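Local coordinates for cysteine desulfurase (Thermococcus onnurineus, PDB 5B89), which probably catalyses the pyridoxal-phosphate-dependent removal of sulfur from L-cysteine, passing it to a sulfur carrier and leaving L-alanine, at residues Val320-Trp334 and Leu340-Pro352. Numbering follows the deposited sequence.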
# COMPACT_ATOMS: atom_id res chain seq x y z
N VAL B 320 -18.01 25.55 -8.95
CA VAL B 320 -19.32 24.91 -8.86
C VAL B 320 -20.47 25.88 -9.17
O VAL B 320 -21.41 25.46 -9.82
CB VAL B 320 -19.45 24.31 -7.42
CG1 VAL B 320 -20.79 23.80 -7.20
CG2 VAL B 320 -18.41 23.19 -7.21
N LYS B 321 -20.37 27.06 -8.64
CA LYS B 321 -21.39 28.08 -8.85
C LYS B 321 -21.55 28.38 -10.34
O LYS B 321 -22.65 28.35 -10.83
CB LYS B 321 -21.07 29.33 -8.05
CG LYS B 321 -22.21 30.35 -8.01
CD LYS B 321 -21.85 31.57 -7.22
CE LYS B 321 -23.10 32.45 -7.15
NZ LYS B 321 -23.41 33.18 -8.39
N ARG B 322 -20.45 28.60 -11.05
CA ARG B 322 -20.57 28.86 -12.48
C ARG B 322 -20.99 27.63 -13.28
O ARG B 322 -21.76 27.74 -14.15
CB ARG B 322 -19.33 29.53 -13.04
CG ARG B 322 -19.39 29.80 -14.53
CD ARG B 322 -20.51 30.79 -14.85
NE ARG B 322 -20.49 31.01 -16.28
CZ ARG B 322 -21.51 30.90 -17.08
NH1 ARG B 322 -22.68 30.64 -16.60
NH2 ARG B 322 -21.36 31.05 -18.37
N THR B 323 -20.47 26.45 -12.94
CA THR B 323 -20.86 25.27 -13.62
C THR B 323 -22.34 24.99 -13.54
O THR B 323 -22.98 24.71 -14.53
CB THR B 323 -20.04 23.97 -13.14
OG1 THR B 323 -18.64 24.28 -13.35
CG2 THR B 323 -20.43 22.81 -13.85
N THR B 324 -22.85 24.97 -12.32
CA THR B 324 -24.28 24.66 -12.12
C THR B 324 -25.25 25.70 -12.77
O THR B 324 -26.18 25.27 -13.37
CB THR B 324 -24.57 24.50 -10.57
OG1 THR B 324 -24.20 25.65 -9.88
CG2 THR B 324 -23.87 23.20 -10.04
N GLU B 325 -24.88 26.94 -12.62
CA GLU B 325 -25.64 28.05 -13.28
C GLU B 325 -25.63 27.82 -14.78
O GLU B 325 -26.67 27.93 -15.48
CB GLU B 325 -25.09 29.36 -12.90
CG GLU B 325 -25.52 29.76 -11.50
CD GLU B 325 -24.72 30.92 -10.91
OE1 GLU B 325 -23.87 31.60 -11.58
OE2 GLU B 325 -24.93 31.33 -9.70
N GLY B 326 -24.44 27.50 -15.31
CA GLY B 326 -24.37 27.27 -16.76
C GLY B 326 -25.14 26.04 -17.23
O GLY B 326 -25.76 26.01 -18.33
N LEU B 327 -25.20 24.99 -16.45
CA LEU B 327 -25.95 23.85 -16.77
C LEU B 327 -27.44 24.15 -16.71
O LEU B 327 -28.22 23.59 -17.53
CB LEU B 327 -25.55 22.63 -15.85
CG LEU B 327 -24.12 22.11 -16.11
CD1 LEU B 327 -23.91 20.92 -15.14
CD2 LEU B 327 -23.90 21.65 -17.51
N ASP B 328 -27.82 24.95 -15.75
CA ASP B 328 -29.23 25.35 -15.67
C ASP B 328 -29.59 26.11 -16.94
O ASP B 328 -30.72 25.90 -17.46
CB ASP B 328 -29.49 26.22 -14.48
CG ASP B 328 -29.52 25.46 -13.17
OD1 ASP B 328 -29.79 24.26 -13.17
OD2 ASP B 328 -29.53 26.17 -12.17
N GLU B 329 -28.70 26.96 -17.42
CA GLU B 329 -28.99 27.75 -18.67
C GLU B 329 -29.17 26.78 -19.82
O GLU B 329 -29.98 27.07 -20.75
CB GLU B 329 -27.91 28.75 -18.94
CG GLU B 329 -27.79 29.95 -18.06
CD GLU B 329 -26.47 30.74 -18.23
OE1 GLU B 329 -26.44 31.90 -17.78
OE2 GLU B 329 -25.43 30.23 -18.74
N LEU B 330 -28.47 25.63 -19.84
CA LEU B 330 -28.64 24.64 -20.90
C LEU B 330 -29.69 23.61 -20.71
O LEU B 330 -29.87 22.70 -21.54
CB LEU B 330 -27.32 23.91 -21.09
CG LEU B 330 -26.17 24.80 -21.48
CD1 LEU B 330 -24.85 24.01 -21.46
CD2 LEU B 330 -26.38 25.45 -22.86
N GLU B 331 -30.43 23.71 -19.60
CA GLU B 331 -31.42 22.73 -19.23
C GLU B 331 -30.87 21.36 -19.09
O GLU B 331 -31.49 20.36 -19.41
CB GLU B 331 -32.66 22.80 -20.16
CG GLU B 331 -33.17 24.23 -20.15
CD GLU B 331 -34.31 24.42 -21.12
OE1 GLU B 331 -34.14 25.16 -22.10
OE2 GLU B 331 -35.33 23.78 -20.92
N VAL B 332 -29.65 21.31 -18.56
CA VAL B 332 -28.97 20.06 -18.30
C VAL B 332 -29.12 19.78 -16.80
O VAL B 332 -28.71 20.51 -16.00
CB VAL B 332 -27.48 20.11 -18.68
CG1 VAL B 332 -26.74 18.91 -18.12
CG2 VAL B 332 -27.31 20.15 -20.19
N PRO B 333 -29.78 18.61 -16.51
CA PRO B 333 -29.97 18.32 -15.07
C PRO B 333 -28.70 17.96 -14.28
O PRO B 333 -27.91 17.24 -14.77
CB PRO B 333 -30.93 17.15 -15.08
CG PRO B 333 -30.58 16.41 -16.27
CD PRO B 333 -30.46 17.48 -17.29
N TRP B 334 -28.58 18.50 -13.08
CA TRP B 334 -27.46 18.20 -12.22
C TRP B 334 -27.96 17.76 -10.85
O TRP B 334 -29.04 18.10 -10.46
CB TRP B 334 -26.43 19.34 -12.17
CG TRP B 334 -26.93 20.65 -11.74
CD1 TRP B 334 -27.44 21.61 -12.54
CD2 TRP B 334 -26.98 21.17 -10.43
NE1 TRP B 334 -27.79 22.67 -11.83
CE2 TRP B 334 -27.53 22.43 -10.51
CE3 TRP B 334 -26.59 20.71 -9.19
CZ2 TRP B 334 -27.68 23.23 -9.44
CZ3 TRP B 334 -26.77 21.49 -8.13
CH2 TRP B 334 -27.30 22.73 -8.24
N LEU B 340 -25.41 25.66 -2.28
CA LEU B 340 -24.00 25.43 -2.60
C LEU B 340 -23.15 25.49 -1.42
O LEU B 340 -22.00 25.06 -1.50
CB LEU B 340 -23.47 26.36 -3.75
CG LEU B 340 -24.29 26.14 -5.05
CD1 LEU B 340 -23.68 27.04 -6.13
CD2 LEU B 340 -24.42 24.74 -5.55
N LYS B 341 -23.55 26.03 -0.24
CA LYS B 341 -22.71 25.92 0.96
C LYS B 341 -22.55 24.46 1.42
O LYS B 341 -21.60 24.22 2.21
CB LYS B 341 -23.35 26.76 2.09
CG LYS B 341 -23.25 28.28 1.84
CD LYS B 341 -23.37 29.13 3.03
CE LYS B 341 -23.35 30.61 2.59
NZ LYS B 341 -22.05 31.15 2.02
N LYS B 342 -23.43 23.58 0.99
CA LYS B 342 -23.38 22.16 1.31
C LYS B 342 -22.96 21.29 0.08
O LYS B 342 -23.23 20.07 0.04
CB LYS B 342 -24.87 21.66 1.74
CG LYS B 342 -25.36 22.01 3.13
CD LYS B 342 -26.45 20.97 3.43
CE LYS B 342 -26.00 19.47 3.49
NZ LYS B 342 -27.08 18.52 3.92
N HIS B 343 -22.37 21.91 -0.96
CA HIS B 343 -22.01 21.22 -2.18
C HIS B 343 -20.51 21.40 -2.42
O HIS B 343 -19.99 22.51 -2.59
CB HIS B 343 -22.79 21.86 -3.37
CG HIS B 343 -22.99 20.97 -4.54
ND1 HIS B 343 -21.98 20.30 -5.26
CD2 HIS B 343 -24.15 20.54 -5.13
CE1 HIS B 343 -22.52 19.57 -6.23
NE2 HIS B 343 -23.83 19.68 -6.13
N ALA B 344 -19.82 20.28 -2.44
CA ALA B 344 -18.40 20.29 -2.64
C ALA B 344 -18.05 20.46 -4.11
O ALA B 344 -18.89 20.70 -4.88
CB ALA B 344 -17.81 19.03 -2.09
N GLY B 345 -16.77 20.37 -4.43
CA GLY B 345 -16.31 20.58 -5.79
C GLY B 345 -16.52 19.44 -6.72
O GLY B 345 -15.63 18.97 -7.33
N VAL B 346 -17.75 18.99 -6.78
CA VAL B 346 -18.19 17.86 -7.54
C VAL B 346 -19.54 18.19 -8.17
O VAL B 346 -20.42 18.54 -7.45
CB VAL B 346 -18.42 16.64 -6.63
CG1 VAL B 346 -18.88 15.44 -7.43
CG2 VAL B 346 -17.15 16.30 -5.86
N VAL B 347 -19.65 18.08 -9.50
CA VAL B 347 -20.97 18.29 -10.16
C VAL B 347 -21.22 17.10 -11.03
O VAL B 347 -20.56 16.89 -12.10
CB VAL B 347 -20.91 19.58 -10.99
CG1 VAL B 347 -22.28 19.73 -11.66
CG2 VAL B 347 -20.60 20.79 -10.13
N SER B 348 -22.18 16.25 -10.66
CA SER B 348 -22.70 15.17 -11.44
C SER B 348 -23.91 15.70 -12.18
O SER B 348 -24.70 16.50 -11.67
CB SER B 348 -23.19 13.96 -10.54
OG SER B 348 -22.11 13.10 -10.24
N PHE B 349 -24.01 15.24 -13.42
CA PHE B 349 -25.07 15.65 -14.32
C PHE B 349 -25.32 14.58 -15.36
O PHE B 349 -24.63 13.61 -15.44
CB PHE B 349 -24.73 16.98 -15.02
CG PHE B 349 -23.48 16.95 -15.85
CD1 PHE B 349 -22.27 17.11 -15.28
CD2 PHE B 349 -23.53 16.85 -17.22
CE1 PHE B 349 -21.13 17.08 -16.02
CE2 PHE B 349 -22.40 16.83 -17.98
CZ PHE B 349 -21.19 16.95 -17.38
N ASN B 350 -26.37 14.81 -16.13
CA ASN B 350 -26.70 13.94 -17.24
C ASN B 350 -27.30 14.77 -18.38
O ASN B 350 -27.87 15.77 -18.17
CB ASN B 350 -27.70 12.84 -16.89
CG ASN B 350 -27.04 11.57 -16.41
OD1 ASN B 350 -26.17 11.06 -17.02
ND2 ASN B 350 -27.51 11.08 -15.33
N VAL B 351 -27.12 14.27 -19.57
CA VAL B 351 -27.72 14.88 -20.76
C VAL B 351 -28.85 13.97 -21.22
O VAL B 351 -28.60 12.86 -21.53
CB VAL B 351 -26.72 15.09 -21.90
CG1 VAL B 351 -27.44 15.71 -23.09
CG2 VAL B 351 -25.58 15.99 -21.45
N PRO B 352 -30.08 14.46 -21.21
CA PRO B 352 -31.25 13.62 -21.60
C PRO B 352 -31.07 13.07 -22.99
O PRO B 352 -30.63 13.81 -23.88
CB PRO B 352 -32.39 14.60 -21.55
CG PRO B 352 -31.99 15.61 -20.56
CD PRO B 352 -30.49 15.82 -20.84
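Val347 points from strand 346-349 into the side of helix 320-329, where its CG1 lies 4.0 Å from Leu327 CD1 and both its methyls meet Thr324 CG2. This is alpha/beta packing in a class-V, PLP-dependent aminotransferase fold: the helix runs nearly parallel to an outermost strand of a four-stranded mixed sheet, their axes 9.2 Å apart. The side chains of Leu327 and Val347 lie alongside each other, running in opposite senses, whereas that of Leu327 crosses Phe349 roughly perpendicularly, its CD1 resting near Phe349 CB. One turn before Thr324, Val320 divides its branches: CG1, anti to the backbone N (chi1 173°), reaches Leu340 CD2 and the His343 ring, while CG2 lies against Gly345 CA at 3.6 Å.

Trp334 folds back along the helix side that carries Thr324 and Asp328. Thr324 CG2 sits over the centre of one face of its indole, 3.6 Å above the plane, and Trp334 NE1 donates to Asp328 OD1 (2.9 Å), arriving from above the carboxylate plane. The other branch of Thr324, OG1, donates to Val320 O (2.8 Å), which the Thr324 backbone N reaches from the opposite face. A serine at Thr324 would probably leave a gap between the indole face and Val347, with Trp334 less firmly braced. On the strand's other face, the CB of Val346 points away from the helix, and its side chain touches Thr43 and Arg391, two residues of the alanine pocket. Past the Schellman motif closing the helix, a single bridge joins Trp334 to Phe349, beside which Asn350 N donates to Pro333 O at 3.2 Å, the N-H...O angle being 158°.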